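Local coordinates for protein ultraspiracle (Drosophila melanogaster, PDB 1HG4) that is a nuclear hormone receptor that probably regulates transcription, its ligand-binding domain holding a phospholipid and locked in an inactive conformation, at residues L60-R68 against F262-P271. Residues are numbered along the deposited sequence; the frame is centred on the assembly and turned at random.
Sequences LFQMVEYAR and FLEQLEAPPP
The amide of Q265 is held against helix 46-68 by two hydrogen bonds from NE2. One is nearly straight and runs to OE2 of E65 (2.7 Å), on the anti lone pair. The other reaches the backbone O of F61 at 3.0 Å; this oxygen also accepts E65 N within the helix. The same amide stacks on the F61 ring, planes 20° apart, with NE2 over the ring centre. CG of F61 lies anti to the backbone N (chi1 -173°), which brings the ring over the amide; its edge meets CG of P271. CG2 of V64 packs on CD1 of F262 at 3.5 Å.

R68 meets the E65 carboxylate through NE (to OE1) and NH2 (to OE2, 2.9 Å, on the syn lone pair), a salt bridge within the helix. NH1 and NH2 of R68 make weak bonds to the carbonyls of Q265, L266 and A268, where helix 258-266 runs out. With an alanine at E65, R68 would probably lose this carboxylate and the Q265 amide one of its bonds, freeing it to turn.

The axes of segments 60-68 and 262-266 cross at -56°. Helix 258-266 is probably the receptor's activation helix, docked in the coactivator groove, consistent with the inactive state. Helix 78-100 adds W89 against L60 and L85 against F262.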
# COMPACT_ATOMS: atom_id res chain seq x y z
N LEU A 60 15.11 -6.37 26.34
CA LEU A 60 14.33 -5.25 25.84
C LEU A 60 15.26 -4.20 25.24
O LEU A 60 15.00 -3.67 24.15
CB LEU A 60 13.50 -4.62 26.96
CG LEU A 60 12.09 -5.14 27.17
CD1 LEU A 60 11.47 -4.46 28.39
CD2 LEU A 60 11.24 -4.87 25.92
N PHE A 61 16.34 -3.90 25.95
CA PHE A 61 17.32 -2.93 25.48
C PHE A 61 17.85 -3.39 24.13
O PHE A 61 17.92 -2.61 23.18
CB PHE A 61 18.49 -2.81 26.46
CG PHE A 61 19.45 -1.71 26.12
CD1 PHE A 61 20.52 -1.95 25.26
CD2 PHE A 61 19.27 -0.42 26.61
CE1 PHE A 61 21.39 -0.91 24.89
CE2 PHE A 61 20.13 0.63 26.25
CZ PHE A 61 21.19 0.38 25.39
N GLN A 62 18.22 -4.66 24.07
CA GLN A 62 18.76 -5.25 22.86
C GLN A 62 17.76 -5.18 21.71
O GLN A 62 18.14 -4.91 20.57
CB GLN A 62 19.16 -6.70 23.13
CG GLN A 62 20.43 -6.82 23.96
CD GLN A 62 20.57 -8.17 24.64
OE1 GLN A 62 20.33 -9.22 24.04
NE2 GLN A 62 20.97 -8.14 25.92
N MET A 63 16.49 -5.40 22.04
CA MET A 63 15.42 -5.36 21.05
C MET A 63 15.36 -4.01 20.36
O MET A 63 15.23 -3.93 19.14
CB MET A 63 14.08 -5.66 21.70
CG MET A 63 12.93 -5.69 20.71
SD MET A 63 11.34 -5.69 21.52
CE MET A 63 11.48 -7.23 22.48
N VAL A 64 15.44 -2.96 21.16
CA VAL A 64 15.40 -1.60 20.63
C VAL A 64 16.55 -1.37 19.64
O VAL A 64 16.34 -0.83 18.56
CB VAL A 64 15.47 -0.55 21.77
CG1 VAL A 64 15.64 0.84 21.21
CG2 VAL A 64 14.20 -0.63 22.61
N GLU A 65 17.76 -1.82 20.00
CA GLU A 65 18.91 -1.66 19.12
C GLU A 65 18.76 -2.54 17.90
O GLU A 65 19.25 -2.21 16.81
CB GLU A 65 20.20 -1.98 19.86
CG GLU A 65 20.51 -1.02 21.01
CD GLU A 65 20.41 0.45 20.62
OE1 GLU A 65 20.93 0.84 19.55
OE2 GLU A 65 19.82 1.22 21.39
N TYR A 66 18.07 -3.66 18.07
CA TYR A 66 17.81 -4.58 16.96
C TYR A 66 16.95 -3.87 15.91
O TYR A 66 17.31 -3.84 14.74
CB TYR A 66 17.08 -5.81 17.49
CG TYR A 66 16.20 -6.52 16.50
CD1 TYR A 66 16.74 -7.23 15.42
CD2 TYR A 66 14.81 -6.50 16.64
CE1 TYR A 66 15.91 -7.92 14.52
CE2 TYR A 66 13.98 -7.18 15.75
CZ TYR A 66 14.53 -7.89 14.70
OH TYR A 66 13.68 -8.59 13.87
N ALA A 67 15.83 -3.29 16.35
CA ALA A 67 14.93 -2.57 15.45
C ALA A 67 15.65 -1.37 14.82
O ALA A 67 15.43 -1.03 13.67
CB ALA A 67 13.70 -2.09 16.22
N ARG A 68 16.52 -0.75 15.59
CA ARG A 68 17.25 0.40 15.09
C ARG A 68 18.09 0.06 13.85
O ARG A 68 18.28 0.91 12.98
CB ARG A 68 18.15 0.97 16.19
CG ARG A 68 19.16 1.96 15.68
CD ARG A 68 19.14 3.22 16.48
NE ARG A 68 19.58 3.05 17.86
CZ ARG A 68 19.39 3.98 18.79
NH1 ARG A 68 18.78 5.11 18.46
NH2 ARG A 68 19.79 3.78 20.04
N PHE A 262 10.94 3.52 25.43
CA PHE A 262 11.36 3.23 24.06
C PHE A 262 11.80 4.51 23.36
O PHE A 262 12.84 4.57 22.71
CB PHE A 262 10.20 2.61 23.26
CG PHE A 262 9.97 1.14 23.53
CD1 PHE A 262 11.03 0.31 23.87
CD2 PHE A 262 8.70 0.60 23.38
CE1 PHE A 262 10.83 -1.06 24.08
CE2 PHE A 262 8.47 -0.78 23.58
CZ PHE A 262 9.54 -1.61 23.93
N LEU A 263 10.98 5.54 23.50
CA LEU A 263 11.25 6.83 22.89
C LEU A 263 12.60 7.38 23.34
O LEU A 263 13.36 7.92 22.53
CB LEU A 263 10.16 7.83 23.27
CG LEU A 263 9.68 8.82 22.22
CD1 LEU A 263 8.75 9.82 22.88
CD2 LEU A 263 10.85 9.53 21.57
N GLU A 264 12.89 7.23 24.63
CA GLU A 264 14.13 7.74 25.18
C GLU A 264 15.36 7.00 24.68
O GLU A 264 16.39 7.62 24.42
CB GLU A 264 14.05 7.73 26.71
CG GLU A 264 12.80 8.46 27.24
CD GLU A 264 12.78 8.61 28.75
OE1 GLU A 264 13.15 7.64 29.46
OE2 GLU A 264 12.36 9.70 29.23
N GLN A 265 15.27 5.67 24.53
CA GLN A 265 16.43 4.94 24.04
C GLN A 265 16.62 5.26 22.56
O GLN A 265 17.75 5.43 22.10
CB GLN A 265 16.27 3.43 24.22
CG GLN A 265 17.59 2.67 24.01
CD GLN A 265 17.48 1.18 24.24
OE1 GLN A 265 16.77 0.74 25.14
NE2 GLN A 265 18.21 0.40 23.46
N LEU A 266 15.52 5.36 21.82
CA LEU A 266 15.61 5.67 20.40
C LEU A 266 16.24 7.03 20.16
O LEU A 266 17.11 7.17 19.29
CB LEU A 266 14.23 5.60 19.73
CG LEU A 266 13.72 4.18 19.48
CD1 LEU A 266 12.28 4.20 19.02
CD2 LEU A 266 14.61 3.50 18.45
N GLU A 267 15.82 8.03 20.93
CA GLU A 267 16.35 9.39 20.78
C GLU A 267 17.79 9.49 21.24
O GLU A 267 18.42 10.53 21.11
CB GLU A 267 15.50 10.39 21.56
CG GLU A 267 14.10 10.58 21.01
CD GLU A 267 13.27 11.55 21.84
OE1 GLU A 267 13.11 11.32 23.06
OE2 GLU A 267 12.75 12.55 21.27
N ALA A 268 18.31 8.39 21.76
CA ALA A 268 19.69 8.38 22.24
C ALA A 268 20.56 7.62 21.26
O ALA A 268 20.06 6.81 20.48
CB ALA A 268 19.75 7.74 23.61
N PRO A 269 21.88 7.86 21.29
CA PRO A 269 22.78 7.16 20.38
C PRO A 269 22.87 5.70 20.77
O PRO A 269 22.50 5.31 21.87
CB PRO A 269 24.11 7.88 20.59
CG PRO A 269 24.06 8.18 22.05
CD PRO A 269 22.64 8.71 22.23
N PRO A 270 23.37 4.86 19.86
CA PRO A 270 23.48 3.44 20.20
C PRO A 270 24.70 3.20 21.10
O PRO A 270 25.57 4.05 21.21
CB PRO A 270 23.61 2.76 18.84
CG PRO A 270 24.31 3.81 18.01
CD PRO A 270 23.59 5.07 18.41
N PRO A 271 24.75 2.04 21.77
CA PRO A 271 25.91 1.81 22.62
C PRO A 271 27.14 1.55 21.74
O PRO A 271 27.03 1.51 20.52
CB PRO A 271 25.50 0.58 23.44
CG PRO A 271 24.56 -0.14 22.51
CD PRO A 271 23.74 0.99 21.95